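PDB 3AGK: peptide chain release factor subunit 1 from Aeropyrum pernix, which probably directs the termination of protein synthesis at the stop codons UAA, UAG and UGA, working with a GTP-binding partner subunit. Local coordinates for residues Tyr38-Leu52 against Pro114-Lys126. Sequence-based numbering, arbitrary orientation.
Sequences YIPPGRPLSDVMTLL and PEPIRVFYYRTDK
Tyr38 and Tyr121 form an antiparallel hydrogen-bonded pair. Tyr38 N gives a nearly straight bond (170°) to Tyr121 O at 2.8 Å. Tyr121 N returns one to Tyr38 O at 3.1 Å. The two tyrosine side chains lie side by side, CD1 of Tyr38 4.0 Å from CB of Tyr121. CG2 of Ile117 sits at the edge of the Tyr38 ring. Phe132 meets both tyrosine rings, and Tyr38 OH bonds to Ile129 O. This part is tight: Tyr38, Ile39, Pro40 and Ile117 are buried, and Pro40 CG lies 3.3 Å from Arg118 O.

Phe120 lies on the other side of the sheet, under helix 45-58. Its CG is anti to the backbone N (chi1 175°), which sends the ring toward the helix. CD1 of Leu51 meets it at CE2, 3.5 Å away, while Ile39 CG1, Pro40 CD and Val48 CG1 line its edge. With an alanine here, Leu51 CD1 and Val48 CG1 would probably lose the ring they pack on, opening a gap between helix and sheet. Leu52 CD2 reaches Tyr122 CE1 at 3.9 Å.

Toward solvent the contact thins: the exposed Arg118 and Val119 side chains start away from segment 38-52. The arrangement is typical of an alpha-beta sandwich: edge strand 121-125 pairs with strand 34-39 in the four-stranded antiparallel sheet of eRF1 domain 1, and helix 45-58 packs on the face that carries Phe120 and Tyr122.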
ATOM      1  N   TYR A  38     -13.780  13.680  10.054  1.00 58.61           N
ATOM      2  CA  TYR A  38     -13.612  12.601  11.028  1.00 59.45           C
ATOM      3  C   TYR A  38     -13.930  13.105  12.432  1.00 61.05           C
ATOM      4  O   TYR A  38     -13.364  14.100  12.882  1.00 65.99           O
ATOM      5  CB  TYR A  38     -12.164  12.122  11.043  1.00 60.87           C
ATOM      6  CG  TYR A  38     -11.661  11.400   9.812  1.00 63.18           C
ATOM      7  CD1 TYR A  38     -11.429  12.076   8.617  1.00 64.33           C
ATOM      8  CD2 TYR A  38     -11.347  10.048   9.868  1.00 66.11           C
ATOM      9  CE1 TYR A  38     -10.937  11.403   7.495  1.00 68.78           C
ATOM     10  CE2 TYR A  38     -10.856   9.372   8.763  1.00 67.46           C
ATOM     11  CZ  TYR A  38     -10.652  10.045   7.578  1.00 69.59           C
ATOM     12  OH  TYR A  38     -10.157   9.350   6.491  1.00 63.43           O
ATOM     13  N   ILE A  39     -14.808  12.412  13.142  1.00 51.68           N
ATOM     14  CA  ILE A  39     -15.234  12.858  14.464  1.00 52.03           C
ATOM     15  C   ILE A  39     -14.991  11.814  15.549  1.00 61.18           C
ATOM     16  O   ILE A  39     -15.616  10.760  15.553  1.00 67.26           O
ATOM     17  CB  ILE A  39     -16.722  13.204  14.464  1.00 54.32           C
ATOM     18  CG1 ILE A  39     -17.043  14.184  13.318  1.00 51.07           C
ATOM     19  CG2 ILE A  39     -17.143  13.730  15.843  1.00 58.57           C
ATOM     20  CD1 ILE A  39     -18.544  14.365  13.072  1.00 53.84           C
ATOM     21  N   PRO A  40     -14.076  12.104  16.480  1.00 66.27           N
ATOM     22  CA  PRO A  40     -13.775  11.145  17.550  1.00 67.65           C
ATOM     23  C   PRO A  40     -14.953  10.964  18.500  1.00 64.85           C
ATOM     24  O   PRO A  40     -15.844  11.808  18.556  1.00 63.08           O
ATOM     25  CB  PRO A  40     -12.612  11.810  18.295  1.00 71.83           C
ATOM     26  CG  PRO A  40     -12.019  12.760  17.309  1.00 67.29           C
ATOM     27  CD  PRO A  40     -13.178  13.270  16.513  1.00 61.45           C
ATOM     28  N   PRO A  41     -14.956   9.867  19.260  1.00 70.73           N
ATOM     29  CA  PRO A  41     -16.048   9.649  20.217  1.00 71.34           C
ATOM     30  C   PRO A  41     -16.067  10.741  21.295  1.00 72.24           C
ATOM     31  O   PRO A  41     -17.129  11.167  21.732  1.00 73.92           O
ATOM     32  CB  PRO A  41     -15.719   8.282  20.826  1.00 72.95           C
ATOM     33  CG  PRO A  41     -14.754   7.644  19.868  1.00 74.78           C
ATOM     34  CD  PRO A  41     -13.986   8.760  19.248  1.00 78.08           C
ATOM     35  N   GLY A  42     -14.901  11.210  21.706  1.00 78.42           N
ATOM     36  CA  GLY A  42     -14.854  12.279  22.686  1.00 89.82           C
ATOM     37  C   GLY A  42     -15.491  13.597  22.256  1.00 88.97           C
ATOM     38  O   GLY A  42     -15.688  14.486  23.083  1.00 95.52           O
ATOM     39  N   ARG A  43     -15.834  13.723  20.977  1.00 76.64           N
ATOM     40  CA  ARG A  43     -16.215  15.019  20.419  1.00 63.94           C
ATOM     41  C   ARG A  43     -17.719  15.235  20.188  1.00 62.27           C
ATOM     42  O   ARG A  43     -18.291  14.705  19.236  1.00 58.76           O
ATOM     43  CB  ARG A  43     -15.450  15.245  19.116  1.00 53.37           C
ATOM     44  CG  ARG A  43     -15.726  16.602  18.463  1.00 67.45           C
ATOM     45  CD  ARG A  43     -15.370  17.738  19.412  1.00 62.35           C
ATOM     46  NE  ARG A  43     -14.029  17.566  19.954  1.00 59.90           N
ATOM     47  CZ  ARG A  43     -13.571  18.197  21.025  1.00 63.18           C
ATOM     48  NH1 ARG A  43     -14.356  19.043  21.685  1.00 65.01           N
ATOM     49  NH2 ARG A  43     -12.330  17.979  21.436  1.00 68.80           N
ATOM     50  N   PRO A  44     -18.352  16.064  21.033  1.00 65.65           N
ATOM     51  CA  PRO A  44     -19.787  16.382  20.930  1.00 63.80           C
ATOM     52  C   PRO A  44     -20.186  16.956  19.570  1.00 65.63           C
ATOM     53  O   PRO A  44     -19.547  17.888  19.064  1.00 66.72           O
ATOM     54  CB  PRO A  44     -19.993  17.450  22.009  1.00 65.20           C
ATOM     55  CG  PRO A  44     -18.825  17.314  22.936  1.00 68.78           C
ATOM     56  CD  PRO A  44     -17.687  16.814  22.111  1.00 69.43           C
ATOM     57  N   LEU A  45     -21.258  16.424  18.994  1.00 61.01           N
ATOM     58  CA  LEU A  45     -21.672  16.817  17.656  1.00 56.94           C
ATOM     59  C   LEU A  45     -22.084  18.289  17.582  1.00 55.42           C
ATOM     60  O   LEU A  45     -22.046  18.903  16.512  1.00 54.90           O
ATOM     61  CB  LEU A  45     -22.798  15.909  17.145  1.00 64.88           C
ATOM     62  CG  LEU A  45     -22.482  14.416  16.964  1.00 67.05           C
ATOM     63  CD1 LEU A  45     -23.719  13.625  16.505  1.00 62.44           C
ATOM     64  CD2 LEU A  45     -21.325  14.201  16.003  1.00 63.14           C
ATOM     65  N   SER A  46     -22.466  18.868  18.712  1.00 53.55           N
ATOM     66  CA  SER A  46     -22.816  20.279  18.709  1.00 59.63           C
ATOM     67  C   SER A  46     -21.568  21.139  18.429  1.00 60.38           C
ATOM     68  O   SER A  46     -21.668  22.200  17.807  1.00 59.82           O
ATOM     69  CB  SER A  46     -23.465  20.675  20.027  1.00 58.95           C
ATOM     70  OG  SER A  46     -22.533  20.574  21.081  1.00 70.00           O
ATOM     71  N   ASP A  47     -20.406  20.658  18.881  1.00 57.37           N
ATOM     72  CA  ASP A  47     -19.103  21.284  18.597  1.00 53.73           C
ATOM     73  C   ASP A  47     -18.798  21.238  17.102  1.00 52.76           C
ATOM     74  O   ASP A  47     -18.405  22.245  16.490  1.00 50.57           O
ATOM     75  CB  ASP A  47     -17.980  20.561  19.345  1.00 55.92           C
ATOM     76  CG  ASP A  47     -17.999  20.829  20.843  1.00 69.15           C
ATOM     77  OD1 ASP A  47     -18.894  21.567  21.313  1.00 68.25           O
ATOM     78  OD2 ASP A  47     -17.111  20.300  21.547  1.00 70.61           O
ATOM     79  N   VAL A  48     -18.987  20.057  16.517  1.00 44.27           N
ATOM     80  CA  VAL A  48     -18.754  19.867  15.093  1.00 52.22           C
ATOM     81  C   VAL A  48     -19.707  20.747  14.289  1.00 55.33           C
ATOM     82  O   VAL A  48     -19.312  21.383  13.315  1.00 55.94           O
ATOM     83  CB  VAL A  48     -18.941  18.393  14.690  1.00 52.25           C
ATOM     84  CG1 VAL A  48     -18.530  18.188  13.237  1.00 44.41           C
ATOM     85  CG2 VAL A  48     -18.130  17.476  15.634  1.00 50.00           C
ATOM     86  N   MET A  49     -20.962  20.780  14.725  1.00 50.38           N
ATOM     87  CA  MET A  49     -22.011  21.575  14.102  1.00 52.76           C
ATOM     88  C   MET A  49     -21.645  23.069  14.030  1.00 52.71           C
ATOM     89  O   MET A  49     -21.802  23.710  12.989  1.00 52.47           O
ATOM     90  CB  MET A  49     -23.303  21.365  14.901  1.00 64.47           C
ATOM     91  CG  MET A  49     -24.575  21.296  14.086  1.00 73.35           C
ATOM     92  SD  MET A  49     -24.572  20.170  12.672  1.00 51.10           S
ATOM     93  CE  MET A  49     -25.672  21.129  11.641  1.00 77.29           C
ATOM     94  N   THR A  50     -21.156  23.615  15.144  1.00 52.93           N
ATOM     95  CA  THR A  50     -20.642  24.984  15.195  1.00 51.74           C
ATOM     96  C   THR A  50     -19.470  25.186  14.224  1.00 52.59           C
ATOM     97  O   THR A  50     -19.430  26.170  13.481  1.00 47.20           O
ATOM     98  CB  THR A  50     -20.205  25.363  16.623  1.00 52.98           C
ATOM     99  OG1 THR A  50     -21.349  25.365  17.477  1.00 57.59           O
ATOM    100  CG2 THR A  50     -19.554  26.760  16.649  1.00 56.84           C
ATOM    101  N   LEU A  51     -18.535  24.241  14.211  1.00 49.99           N
ATOM    102  CA  LEU A  51     -17.409  24.304  13.281  1.00 49.69           C
ATOM    103  C   LEU A  51     -17.859  24.297  11.804  1.00 46.41           C
ATOM    104  O   LEU A  51     -17.396  25.098  11.009  1.00 46.51           O
ATOM    105  CB  LEU A  51     -16.422  23.165  13.561  1.00 59.68           C
ATOM    106  CG  LEU A  51     -15.148  23.135  12.703  1.00 62.77           C
ATOM    107  CD1 LEU A  51     -14.003  22.435  13.432  1.00 53.20           C
ATOM    108  CD2 LEU A  51     -15.415  22.463  11.358  1.00 58.58           C
ATOM    109  N   LEU A  52     -18.760  23.394  11.434  1.00 40.98           N
ATOM    110  CA  LEU A  52     -19.262  23.363  10.066  1.00 40.64           C
ATOM    111  C   LEU A  52     -19.997  24.656   9.726  1.00 41.32           C
ATOM    112  O   LEU A  52     -19.906  25.150   8.606  1.00 44.17           O
ATOM    113  CB  LEU A  52     -20.201  22.167   9.853  1.00 41.53           C
ATOM    114  CG  LEU A  52     -19.564  20.783   9.897  1.00 42.31           C
ATOM    115  CD1 LEU A  52     -20.607  19.713   9.661  1.00 42.02           C
ATOM    116  CD2 LEU A  52     -18.424  20.677   8.880  1.00 45.75           C
ATOM    117  N   PRO A 114     -14.246   0.493  11.891  1.00 73.66           N
ATOM    118  CA  PRO A 114     -14.049  -0.674  12.764  1.00 82.87           C
ATOM    119  C   PRO A 114     -13.168  -0.290  13.944  1.00 89.66           C
ATOM    120  O   PRO A 114     -13.240  -0.883  15.022  1.00 92.74           O
ATOM    121  CB  PRO A 114     -13.305  -1.677  11.868  1.00 81.82           C
ATOM    122  CG  PRO A 114     -13.319  -1.111  10.489  1.00 77.07           C
ATOM    123  CD  PRO A 114     -13.535   0.360  10.608  1.00 70.32           C
ATOM    124  N   GLU A 115     -12.347   0.724  13.707  1.00 86.37           N
ATOM    125  CA  GLU A 115     -11.364   1.232  14.647  1.00 98.49           C
ATOM    126  C   GLU A 115     -11.797   2.608  15.157  1.00 91.59           C
ATOM    127  O   GLU A 115     -12.302   3.425  14.392  1.00 82.12           O
ATOM    128  CB  GLU A 115     -10.026   1.390  13.918  1.00107.24           C
ATOM    129  CG  GLU A 115     -10.045   2.454  12.787  1.00 90.27           C
ATOM    130  CD  GLU A 115     -10.116   1.859  11.385  1.00 93.57           C
ATOM    131  OE1 GLU A 115     -10.646   0.744  11.235  1.00108.06           O
ATOM    132  OE2 GLU A 115      -9.641   2.500  10.424  1.00 91.53           O
ATOM    133  N   PRO A 116     -11.579   2.883  16.450  1.00 89.63           N
ATOM    134  CA  PRO A 116     -11.942   4.200  16.982  1.00 84.01           C
ATOM    135  C   PRO A 116     -10.984   5.271  16.465  1.00 81.85           C
ATOM    136  O   PRO A 116      -9.771   5.121  16.582  1.00 85.15           O
ATOM    137  CB  PRO A 116     -11.762   4.043  18.500  1.00 88.36           C
ATOM    138  CG  PRO A 116     -11.526   2.578  18.735  1.00 95.45           C
ATOM    139  CD  PRO A 116     -10.966   2.022  17.470  1.00 94.44           C
ATOM    140  N   ILE A 117     -11.521   6.331  15.882  1.00 73.84           N
ATOM    141  CA  ILE A 117     -10.683   7.452  15.496  1.00 86.51           C
ATOM    142  C   ILE A 117     -10.467   8.314  16.736  1.00 86.69           C
ATOM    143  O   ILE A 117     -11.283   8.282  17.663  1.00 92.70           O
ATOM    144  CB  ILE A 117     -11.326   8.252  14.356  1.00 85.33           C
ATOM    145  CG1 ILE A 117     -12.843   8.125  14.419  1.00 68.45           C
ATOM    146  CG2 ILE A 117     -10.880   7.712  13.017  1.00 91.18           C
ATOM    147  CD1 ILE A 117     -13.534   8.672  13.186  1.00 64.00           C
ATOM    148  N   ARG A 118      -9.365   9.061  16.774  1.00 77.26           N
ATOM    149  CA  ARG A 118      -9.056   9.868  17.949  1.00 77.81           C
ATOM    150  C   ARG A 118      -8.811  11.326  17.605  1.00 78.64           C
ATOM    151  O   ARG A 118      -9.004  12.205  18.448  1.00 75.07           O
ATOM    152  CB  ARG A 118      -7.873   9.289  18.731  1.00 90.09           C
ATOM    153  CG  ARG A 118      -8.272   8.663  20.072  1.00102.69           C
ATOM    154  CD  ARG A 118      -9.496   7.773  19.898  1.00112.29           C
ATOM    155  NE  ARG A 118     -10.070   7.286  21.154  1.00121.20           N
ATOM    156  CZ  ARG A 118      -9.761   6.120  21.718  1.00124.90           C
ATOM    157  NH1 ARG A 118      -8.868   5.320  21.152  1.00123.84           N
ATOM    158  NH2 ARG A 118     -10.342   5.756  22.854  1.00130.14           N
ATOM    159  N   VAL A 119      -8.407  11.580  16.362  1.00 78.25           N
ATOM    160  CA  VAL A 119      -8.077  12.940  15.935  1.00 75.03           C
ATOM    161  C   VAL A 119      -9.112  13.528  14.981  1.00 72.70           C
ATOM    162  O   VAL A 119      -9.287  13.063  13.848  1.00 71.54           O
ATOM    163  CB  VAL A 119      -6.661  13.038  15.322  1.00 83.70           C
ATOM    164  CG1 VAL A 119      -6.333  11.811  14.506  1.00 87.18           C
ATOM    165  CG2 VAL A 119      -6.515  14.324  14.482  1.00 82.57           C
ATOM    166  N   PHE A 120      -9.812  14.551  15.457  1.00 68.09           N
ATOM    167  CA  PHE A 120     -10.777  15.245  14.617  1.00 65.33           C
ATOM    168  C   PHE A 120     -10.072  15.755  13.379  1.00 64.29           C
ATOM    169  O   PHE A 120      -8.924  16.178  13.446  1.00 64.93           O
ATOM    170  CB  PHE A 120     -11.423  16.407  15.363  1.00 58.31           C
ATOM    171  CG  PHE A 120     -12.341  17.229  14.512  1.00 56.83           C
ATOM    172  CD1 PHE A 120     -13.630  16.808  14.257  1.00 54.39           C
ATOM    173  CD2 PHE A 120     -11.917  18.433  13.972  1.00 59.84           C
ATOM    174  CE1 PHE A 120     -14.490  17.564  13.475  1.00 47.15           C
ATOM    175  CE2 PHE A 120     -12.767  19.198  13.193  1.00 52.78           C
ATOM    176  CZ  PHE A 120     -14.053  18.766  12.944  1.00 51.95           C
ATOM    177  N   TYR A 121     -10.744  15.706  12.243  1.00 63.88           N
ATOM    178  CA  TYR A 121     -10.128  16.185  11.022  1.00 63.84           C
ATOM    179  C   TYR A 121     -11.236  16.688  10.119  1.00 63.78           C
ATOM    180  O   TYR A 121     -12.285  16.054  10.000  1.00 53.03           O
ATOM    181  CB  TYR A 121      -9.351  15.050  10.359  1.00 68.13           C
ATOM    182  CG  TYR A 121      -8.501  15.453   9.176  1.00 68.99           C
ATOM    183  CD1 TYR A 121      -7.184  15.869   9.352  1.00 82.21           C
ATOM    184  CD2 TYR A 121      -8.998  15.396   7.882  1.00 64.49           C
ATOM    185  CE1 TYR A 121      -6.389  16.232   8.270  1.00 82.24           C
ATOM    186  CE2 TYR A 121      -8.211  15.752   6.792  1.00 69.74           C
ATOM    187  CZ  TYR A 121      -6.908  16.171   6.996  1.00 75.97           C
ATOM    188  OH  TYR A 121      -6.124  16.520   5.926  1.00 78.16           O
ATOM    189  N   TYR A 122     -11.015  17.847   9.515  1.00 57.27           N
ATOM    190  CA  TYR A 122     -11.957  18.400   8.558  1.00 58.99           C
ATOM    191  C   TYR A 122     -11.170  18.901   7.374  1.00 61.67           C
ATOM    192  O   TYR A 122     -10.154  19.577   7.541  1.00 70.25           O
ATOM    193  CB  TYR A 122     -12.747  19.559   9.161  1.00 61.23           C
ATOM    194  CG  TYR A 122     -13.407  20.431   8.104  1.00 63.58           C
ATOM    195  CD1 TYR A 122     -14.628  20.082   7.562  1.00 68.86           C
ATOM    196  CD2 TYR A 122     -12.791  21.587   7.627  1.00 72.24           C
ATOM    197  CE1 TYR A 122     -15.234  20.856   6.590  1.00 66.17           C
ATOM    198  CE2 TYR A 122     -13.395  22.374   6.651  1.00 68.75           C
ATOM    199  CZ  TYR A 122     -14.621  21.995   6.142  1.00 68.15           C
ATOM    200  OH  TYR A 122     -15.249  22.740   5.177  1.00 65.75           O
ATOM    201  N   ARG A 123     -11.622  18.601   6.168  1.00 57.08           N
ATOM    202  CA  ARG A 123     -10.890  19.124   5.027  1.00 69.55           C
ATOM    203  C   ARG A 123     -11.702  19.207   3.744  1.00 67.69           C
ATOM    204  O   ARG A 123     -12.633  18.434   3.525  1.00 56.59           O
ATOM    205  CB  ARG A 123      -9.616  18.313   4.812  1.00 67.39           C
ATOM    206  CG  ARG A 123      -8.654  18.930   3.841  1.00 65.43           C
ATOM    207  CD  ARG A 123      -7.258  18.484   4.183  1.00 75.09           C
ATOM    208  NE  ARG A 123      -6.290  19.535   3.920  1.00 87.84           N
ATOM    209  CZ  ARG A 123      -5.392  19.491   2.944  1.00 97.48           C
ATOM    210  NH1 ARG A 123      -5.332  18.427   2.156  1.00106.51           N
ATOM    211  NH2 ARG A 123      -4.551  20.499   2.768  1.00 92.35           N
ATOM    212  N   THR A 124     -11.356  20.181   2.910  1.00 66.28           N
ATOM    213  CA  THR A 124     -11.895  20.238   1.561  1.00 64.03           C
ATOM    214  C   THR A 124     -10.736  20.133   0.592  1.00 66.41           C
ATOM    215  O   THR A 124      -9.773  20.880   0.688  1.00 75.74           O
ATOM    216  CB  THR A 124     -12.709  21.508   1.309  1.00 67.87           C
ATOM    217  OG1 THR A 124     -11.940  22.662   1.673  1.00 75.20           O
ATOM    218  CG2 THR A 124     -13.977  21.472   2.122  1.00 65.98           C
ATOM    219  N   ASP A 125     -10.817  19.185  -0.327  1.00 68.58           N
ATOM    220  CA  ASP A 125      -9.709  18.953  -1.235  1.00 73.37           C
ATOM    221  C   ASP A 125     -10.218  18.518  -2.591  1.00 72.86           C
ATOM    222  O   ASP A 125     -11.430  18.449  -2.811  1.00 74.94           O
ATOM    223  CB  ASP A 125      -8.746  17.914  -0.662  1.00 73.78           C
ATOM    224  CG  ASP A 125      -7.297  18.231  -0.982  1.00 86.01           C
ATOM    225  OD1 ASP A 125      -6.481  18.297  -0.042  1.00 91.21           O
ATOM    226  OD2 ASP A 125      -6.972  18.423  -2.172  1.00 85.64           O
ATOM    227  N   LYS A 126      -9.284  18.244  -3.498  1.00 72.96           N
ATOM    228  CA  LYS A 126      -9.607  17.768  -4.840  1.00 77.80           C
ATOM    229  C   LYS A 126      -9.929  16.262  -4.790  1.00 79.59           C
ATOM    230  O   LYS A 126     -10.380  15.665  -5.778  1.00 70.96           O
ATOM    231  CB  LYS A 126      -8.455  18.086  -5.810  1.00 81.73           C
ATOM    232  CG  LYS A 126      -8.162  19.594  -5.957  1.00 81.32           C
ATOM    233  CD  LYS A 126      -6.860  19.872  -6.715  1.00 87.89           C
ATOM    234  CE  LYS A 126      -6.529  21.368  -6.759  1.00 89.08           C
ATOM    235  NZ  LYS A 126      -5.205  21.645  -7.411  1.00 96.13           N
TER